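Local coordinates for F420-dependent methylenetetrahydromethanopterin dehydrogenase (Methanopyrus kandleri, PDB 1QV9), which catalyses the reversible reduction of methenyl-tetrahydromethanopterin to methylene-tetrahydromethanopterin with reduced coenzyme F420 in methanogenesis from carbon dioxide, at the interface of chains A and B and the interface of chains A and C. Numbering follows the deposited sequence. Chains: chain A/B/C, F420-dependent methylenetetrahydromethanopterin dehydrogenase.

Contact 1: the interface of chains A and B. Residues chain A 198, 201-202, 205, 247, 250; chain B 239, 242-243.
A:Lys202 and B:Glu239 meet across the subunit boundary with their chains crossing at a slant, and the ammonium NZ of the lysine lies 2.9 Å from the carboxylate oxygen OE2 in a hydrogen-bonded salt bridge. The nitrogen comes from above the carboxylate plane, 39° out of it, a position it reaches because the otherwise extended lysine bends at its last torsion (chi4 -74°). The same NZ gives a second bond within chain A, 2.9 Å to OE1 of A:Glu250, so one long lysine joins two carboxylates and probably offsets their mutual repulsion. A:Glu250 and the basic B:Arg242 and B:Lys243 approach from opposite directions and meet at their charged ends; a glutamate suits this place because its two oxygens can face several cations at once. Its OE1 also takes NH2 of B:Arg242 at 3.2 Å through the syn lone pair, the guanidinium plane turned 63° from the carboxylate; OE2 faces NZ of B:Lys243 in a salt bridge modelled too short for its length to carry meaning. With alanine at A:Glu250, B:Arg242 and B:Lys243 would probably lose this anionic mate and A:Lys202 one of its carboxylate partners. Aliphatic parts pad the charges: CG of A:Leu247 packs on CG of B:Lys243 at 3.6 Å, the two side chains running antiparallel. Chain A contributes helices 197-223 and 227-257, chain B its own helix 227-257, making a helix-to-helix patch of a two-fold symmetric interface.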
ATOM      1  N   TYR A 198       1.013   4.263 -19.104  1.00 16.73           N
ATOM      2  CA  TYR A 198       1.723   3.708 -17.929  1.00 15.77           C
ATOM      3  C   TYR A 198       1.049   2.398 -17.518  1.00 15.46           C
ATOM      4  O   TYR A 198       1.714   1.503 -16.989  1.00 15.47           O
ATOM      5  CB  TYR A 198       1.766   4.718 -16.797  1.00 15.58           C
ATOM      6  CG  TYR A 198       2.607   5.910 -17.198  1.00 15.22           C
ATOM      7  CD1 TYR A 198       4.005   5.825 -17.182  1.00 15.34           C
ATOM      8  CD2 TYR A 198       2.023   7.094 -17.671  1.00 19.15           C
ATOM      9  CE1 TYR A 198       4.805   6.912 -17.646  1.00 15.20           C
ATOM     10  CE2 TYR A 198       2.823   8.175 -18.120  1.00 16.30           C
ATOM     11  CZ  TYR A 198       4.187   8.068 -18.107  1.00 20.40           C
ATOM     12  OH  TYR A 198       4.925   9.131 -18.573  1.00 17.72           O
ATOM     13  N   VAL A 201       2.739  -0.106 -19.693  1.00 14.64           N
ATOM     14  CA  VAL A 201       4.108  -0.315 -19.271  1.00 13.48           C
ATOM     15  C   VAL A 201       4.190  -1.127 -17.970  1.00 15.15           C
ATOM     16  O   VAL A 201       5.074  -2.011 -17.802  1.00 14.80           O
ATOM     17  CB  VAL A 201       4.809   1.058 -19.163  1.00 18.84           C
ATOM     18  CG1 VAL A 201       6.071   0.958 -18.376  1.00 22.98           C
ATOM     19  CG2 VAL A 201       5.094   1.564 -20.609  1.00 17.44           C
ATOM     20  N   LYS A 202       3.270  -0.867 -17.046  1.00 13.74           N
ATOM     21  CA  LYS A 202       3.246  -1.671 -15.815  1.00 13.89           C
ATOM     22  C   LYS A 202       2.869  -3.118 -16.142  1.00 12.52           C
ATOM     23  O   LYS A 202       3.350  -4.052 -15.525  1.00 12.80           O
ATOM     24  CB  LYS A 202       2.243  -1.081 -14.808  1.00 11.68           C
ATOM     25  CG  LYS A 202       2.732   0.223 -14.237  1.00 13.69           C
ATOM     26  CD  LYS A 202       1.659   0.905 -13.356  1.00 14.87           C
ATOM     27  CE  LYS A 202       2.095   2.267 -12.809  1.00 17.27           C
ATOM     28  NZ  LYS A 202       3.089   2.186 -11.713  1.00 16.59           N
ATOM     29  N   ALA A 205       5.887  -4.811 -17.491  1.00 13.03           N
ATOM     30  CA  ALA A 205       6.784  -5.168 -16.383  1.00 12.07           C
ATOM     31  C   ALA A 205       6.239  -6.421 -15.672  1.00 13.45           C
ATOM     32  O   ALA A 205       6.985  -7.300 -15.268  1.00 15.18           O
ATOM     33  CB  ALA A 205       6.897  -4.036 -15.382  1.00 14.43           C
ATOM     34  N   LEU A 247       1.659  -5.328  -9.853  1.00 12.57           N
ATOM     35  CA  LEU A 247       1.830  -4.440 -11.000  1.00 13.52           C
ATOM     36  C   LEU A 247       0.614  -4.512 -11.901  1.00 13.78           C
ATOM     37  O   LEU A 247       0.170  -3.474 -12.407  1.00 15.79           O
ATOM     38  CB  LEU A 247       3.080  -4.846 -11.818  1.00 17.35           C
ATOM     39  CG  LEU A 247       4.402  -4.244 -11.369  1.00 18.17           C
ATOM     40  CD1 LEU A 247       5.536  -5.062 -12.007  1.00 18.40           C
ATOM     41  CD2 LEU A 247       4.506  -2.784 -11.811  1.00 18.89           C
ATOM     42  N   GLU A 250      -2.080  -2.562 -10.356  1.00 12.16           N
ATOM     43  CA  GLU A 250      -1.843  -1.132 -10.529  1.00 14.06           C
ATOM     44  C   GLU A 250      -2.241  -0.676 -11.930  1.00 15.38           C
ATOM     45  O   GLU A 250      -2.778   0.432 -12.096  1.00 16.30           O
ATOM     46  CB  GLU A 250      -0.358  -0.785 -10.328  1.00 20.58           C
ATOM     47  CG  GLU A 250       0.068  -0.779  -8.910  1.00 21.95           C
ATOM     48  CD  GLU A 250       1.485  -0.198  -8.715  1.00 26.57           C
ATOM     49  OE1 GLU A 250       2.125   0.294  -9.682  1.00 25.33           O
ATOM     50  OE2 GLU A 250       1.945  -0.233  -7.566  1.00 28.87           O
TER
ATOM     51  N   GLU B 239       9.690   0.499 -14.260  1.00 13.92           N
ATOM     52  CA  GLU B 239       8.599   0.052 -13.386  1.00 15.67           C
ATOM     53  C   GLU B 239       9.051  -1.211 -12.634  1.00 15.67           C
ATOM     54  O   GLU B 239       8.671  -1.405 -11.475  1.00 16.15           O
ATOM     55  CB  GLU B 239       7.331  -0.263 -14.193  1.00 15.30           C
ATOM     56  CG  GLU B 239       6.684   0.947 -14.887  1.00 15.21           C
ATOM     57  CD  GLU B 239       6.041   1.939 -13.954  1.00 22.44           C
ATOM     58  OE1 GLU B 239       5.839   3.101 -14.388  1.00 20.65           O
ATOM     59  OE2 GLU B 239       5.739   1.566 -12.807  1.00 19.12           O
ATOM     60  N   ARG B 242      11.206  -0.170  -9.695  1.00 13.49           N
ATOM     61  CA  ARG B 242      10.433   0.439  -8.631  1.00 15.25           C
ATOM     62  C   ARG B 242       9.833  -0.670  -7.742  1.00 14.08           C
ATOM     63  O   ARG B 242       9.798  -0.515  -6.520  1.00 15.29           O
ATOM     64  CB  ARG B 242       9.352   1.333  -9.264  1.00 16.71           C
ATOM     65  CG  ARG B 242       8.234   1.775  -8.313  1.00 15.08           C
ATOM     66  CD  ARG B 242       7.376   2.904  -8.987  1.00 16.55           C
ATOM     67  NE  ARG B 242       6.269   3.360  -8.144  1.00 17.47           N
ATOM     68  CZ  ARG B 242       5.111   2.722  -8.040  1.00 16.88           C
ATOM     69  NH1 ARG B 242       4.165   3.251  -7.252  1.00 17.10           N
ATOM     70  NH2 ARG B 242       4.886   1.568  -8.670  1.00 15.65           N
ATOM     71  N   LYS B 243       9.384  -1.790  -8.331  1.00 14.16           N
ATOM     72  CA  LYS B 243       8.852  -2.894  -7.540  1.00 14.31           C
ATOM     73  C   LYS B 243       9.975  -3.648  -6.808  1.00 16.18           C
ATOM     74  O   LYS B 243       9.767  -4.178  -5.715  1.00 17.29           O
ATOM     75  CB  LYS B 243       8.022  -3.857  -8.393  1.00 18.42           C
ATOM     76  CG  LYS B 243       6.710  -3.204  -8.861  1.00 20.28           C
ATOM     77  CD  LYS B 243       5.895  -2.711  -7.650  1.00 26.77           C
ATOM     78  CE  LYS B 243       4.660  -1.918  -8.069  1.00 27.23           C
ATOM     79  NZ  LYS B 243       4.022  -1.308  -6.850  1.00 25.39           N
TER

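Contact 2: the interface of chains A and C. Residues chain A 19, 22-23, 25-26; chain C 42, 132-133, 137.
C:Met137, a selenomethionine, sends CG anti to its backbone N (chi1 167°) and then bends at chi3 (75°), which turns its methyl CE towards the backbone of A:Met22 and the side chain of A:Met19. CE lies 3.4 Å from the carbonyl O of A:Met22 and 3.6 Å from SE of A:Met19, whose chain slides past in the opposite direction. A long, flexible, unbranched side chain suits this place, since its bend lets the terminal methyl reach both the carbonyl of A:Met22 and the selenium of A:Met19. C:Val42 meets A:Met22 obliquely, its CG1 pressed tightly against CG of A:Met22 at 3.4 Å. The other branch, CG2, points towards A:Asp25 and lies 3.5 Å from the carboxylate oxygen OD2, so the forked valine touches two residues of chain A at once. A:Glu26 uses its aliphatic part: CG, set between the backbone N and carbonyl carbon (chi1 68°), comes 3.5 Å from the carbonyl O of C:Leu132, and CA rests 3.8 Å from SE of C:Met137. The contacts described here are thus mainly van der Waals packing. Chain A supplies the end of helix 15-19, the 3-10 turn 22-24 and the loop that follows; chain C supplies the loop at C:Val42, the segment C:Leu132 to C:Asp133 and the start of helix 134-150, within a two-fold symmetric interface.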
HETATM    1  N   MSE A  19      -8.153 -21.592 -17.008  0.60 18.01           N
HETATM    2  CA  MSE A  19      -9.185 -20.694 -17.532  0.60 16.58           C
HETATM    3  C   MSE A  19      -9.633 -20.760 -18.987  0.60 19.43           C
HETATM    4  O   MSE A  19     -10.710 -20.248 -19.304  0.60 17.55           O
HETATM    5  CB  MSE A  19      -8.754 -19.231 -17.287  0.60 18.12           C
HETATM    6  CG  MSE A  19      -8.953 -18.689 -15.862  0.60 16.12           C
HETATM    7 SE   MSE A  19     -10.737 -18.082 -15.663  0.60 22.59          SE
HETATM    8  CE  MSE A  19     -11.079 -18.436 -13.807  0.60 20.34           C
HETATM    9  N   MSE A  22     -13.387 -21.314 -19.906  0.60 16.01           N
HETATM   10  CA  MSE A  22     -14.314 -20.360 -19.328  0.60 18.29           C
HETATM   11  C   MSE A  22     -14.219 -18.963 -19.911  0.60 19.15           C
HETATM   12  O   MSE A  22     -15.186 -18.193 -19.847  0.60 17.95           O
HETATM   13  CB  MSE A  22     -14.170 -20.348 -17.809  0.60 23.45           C
HETATM   14  CG  MSE A  22     -14.551 -21.706 -17.282  0.60 24.80           C
HETATM   15 SE   MSE A  22     -14.543 -21.838 -15.383  0.60 37.51          SE
HETATM   16  CE  MSE A  22     -12.676 -21.987 -15.082  0.60 12.92           C
ATOM     17  N   LEU A  23     -13.066 -18.617 -20.467  1.00 18.17           N
ATOM     18  CA  LEU A  23     -12.911 -17.309 -21.102  1.00 18.19           C
ATOM     19  C   LEU A  23     -13.809 -17.193 -22.328  1.00 18.14           C
ATOM     20  O   LEU A  23     -14.030 -16.079 -22.834  1.00 18.78           O
ATOM     21  CB  LEU A  23     -11.457 -17.105 -21.559  1.00 18.86           C
ATOM     22  CG  LEU A  23     -10.417 -17.016 -20.445  1.00 18.55           C
ATOM     23  CD1 LEU A  23      -9.012 -17.129 -21.104  1.00 18.27           C
ATOM     24  CD2 LEU A  23     -10.573 -15.732 -19.658  1.00 20.18           C
ATOM     25  N   ASP A  25     -17.128 -18.326 -22.462  1.00 17.63           N
ATOM     26  CA  ASP A  25     -18.588 -18.249 -22.183  1.00 20.35           C
ATOM     27  C   ASP A  25     -18.675 -17.834 -20.714  1.00 21.50           C
ATOM     28  O   ASP A  25     -19.175 -18.590 -19.842  1.00 21.31           O
ATOM     29  CB  ASP A  25     -19.171 -19.638 -22.422  1.00 19.75           C
ATOM     30  CG  ASP A  25     -20.667 -19.687 -22.303  1.00 24.63           C
ATOM     31  OD1 ASP A  25     -21.321 -18.607 -22.375  1.00 22.57           O
ATOM     32  OD2 ASP A  25     -21.171 -20.833 -22.167  1.00 23.63           O
ATOM     33  N   GLU A  26     -18.219 -16.605 -20.459  1.00 17.90           N
ATOM     34  CA  GLU A  26     -18.073 -16.130 -19.108  1.00 17.18           C
ATOM     35  C   GLU A  26     -19.284 -16.120 -18.210  1.00 21.42           C
ATOM     36  O   GLU A  26     -19.142 -16.185 -16.986  1.00 23.42           O
ATOM     37  CB  GLU A  26     -17.398 -14.754 -19.105  1.00 18.31           C
ATOM     38  CG  GLU A  26     -18.253 -13.610 -19.698  1.00 20.10           C
ATOM     39  CD  GLU A  26     -18.211 -13.521 -21.223  1.00 20.29           C
ATOM     40  OE1 GLU A  26     -18.724 -12.506 -21.745  1.00 19.96           O
ATOM     41  OE2 GLU A  26     -17.674 -14.419 -21.899  1.00 20.08           O
TER
ATOM     42  N   VAL C  42     -18.587 -23.952 -18.011  1.00 19.38           N
ATOM     43  CA  VAL C  42     -19.475 -23.099 -17.219  1.00 19.30           C
ATOM     44  C   VAL C  42     -20.965 -23.430 -17.308  1.00 19.57           C
ATOM     45  O   VAL C  42     -21.768 -22.943 -16.494  1.00 22.60           O
ATOM     46  CB  VAL C  42     -19.329 -21.633 -17.662  1.00 23.61           C
ATOM     47  CG1 VAL C  42     -17.860 -21.160 -17.576  1.00 28.08           C
ATOM     48  CG2 VAL C  42     -19.791 -21.537 -19.081  1.00 25.01           C
ATOM     49  N   LEU C 132     -19.402  -7.941 -16.529  1.00 17.01           N
ATOM     50  CA  LEU C 132     -18.578  -9.154 -16.524  1.00 16.85           C
ATOM     51  C   LEU C 132     -18.161  -9.709 -17.877  1.00 19.50           C
ATOM     52  O   LEU C 132     -18.953 -10.412 -18.535  1.00 21.02           O
ATOM     53  CB  LEU C 132     -19.288 -10.255 -15.748  1.00 15.26           C
ATOM     54  CG  LEU C 132     -18.352 -11.433 -15.409  1.00 18.96           C
ATOM     55  CD1 LEU C 132     -17.583 -11.063 -14.142  1.00 17.83           C
ATOM     56  CD2 LEU C 132     -19.109 -12.721 -15.249  1.00 23.14           C
ATOM     57  N   ASP C 133     -16.923  -9.434 -18.297  1.00 16.94           N
ATOM     58  CA  ASP C 133     -16.398 -10.030 -19.530  1.00 15.35           C
ATOM     59  C   ASP C 133     -15.393 -11.099 -19.053  1.00 15.57           C
ATOM     60  O   ASP C 133     -15.240 -11.274 -17.842  1.00 15.86           O
ATOM     61  CB  ASP C 133     -15.739  -8.994 -20.462  1.00 15.69           C
ATOM     62  CG  ASP C 133     -14.386  -8.480 -19.952  1.00 16.58           C
ATOM     63  OD1 ASP C 133     -14.177  -8.438 -18.724  1.00 17.32           O
ATOM     64  OD2 ASP C 133     -13.558  -8.093 -20.794  1.00 16.55           O
HETATM   65  N   MSE C 137     -14.031 -11.734 -15.134  0.60 13.81           N
HETATM   66  CA  MSE C 137     -14.377 -13.023 -14.507  0.60 15.03           C
HETATM   67  C   MSE C 137     -13.109 -13.726 -13.974  0.60 11.36           C
HETATM   68  O   MSE C 137     -13.146 -14.442 -12.979  0.60 11.52           O
HETATM   69  CB  MSE C 137     -15.056 -13.961 -15.498  0.60 16.27           C
HETATM   70  CG  MSE C 137     -15.137 -15.391 -14.977  0.60 19.13           C
HETATM   71 SE   MSE C 137     -15.461 -16.698 -16.343  0.60 31.08          SE
HETATM   72  CE  MSE C 137     -13.713 -16.779 -17.176  0.60 29.37           C
TER

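The C-alpha centres of contact 1 and contact 2 lie about 26 Å apart, and the two share no residue. Chain A takes part in both with different regions: long helices from the later part of its sequence in contact 1, and an early short helix, turn and loop in contact 2. Each belongs to a separate two-fold interface, so one subunit can hold two neighbours at once. Such a pairing of interfaces fits the homohexamer built as a trimer of dimers. The characters also differ, with charge pairing prominent in contact 1 and selenomethionine and valine packing in contact 2.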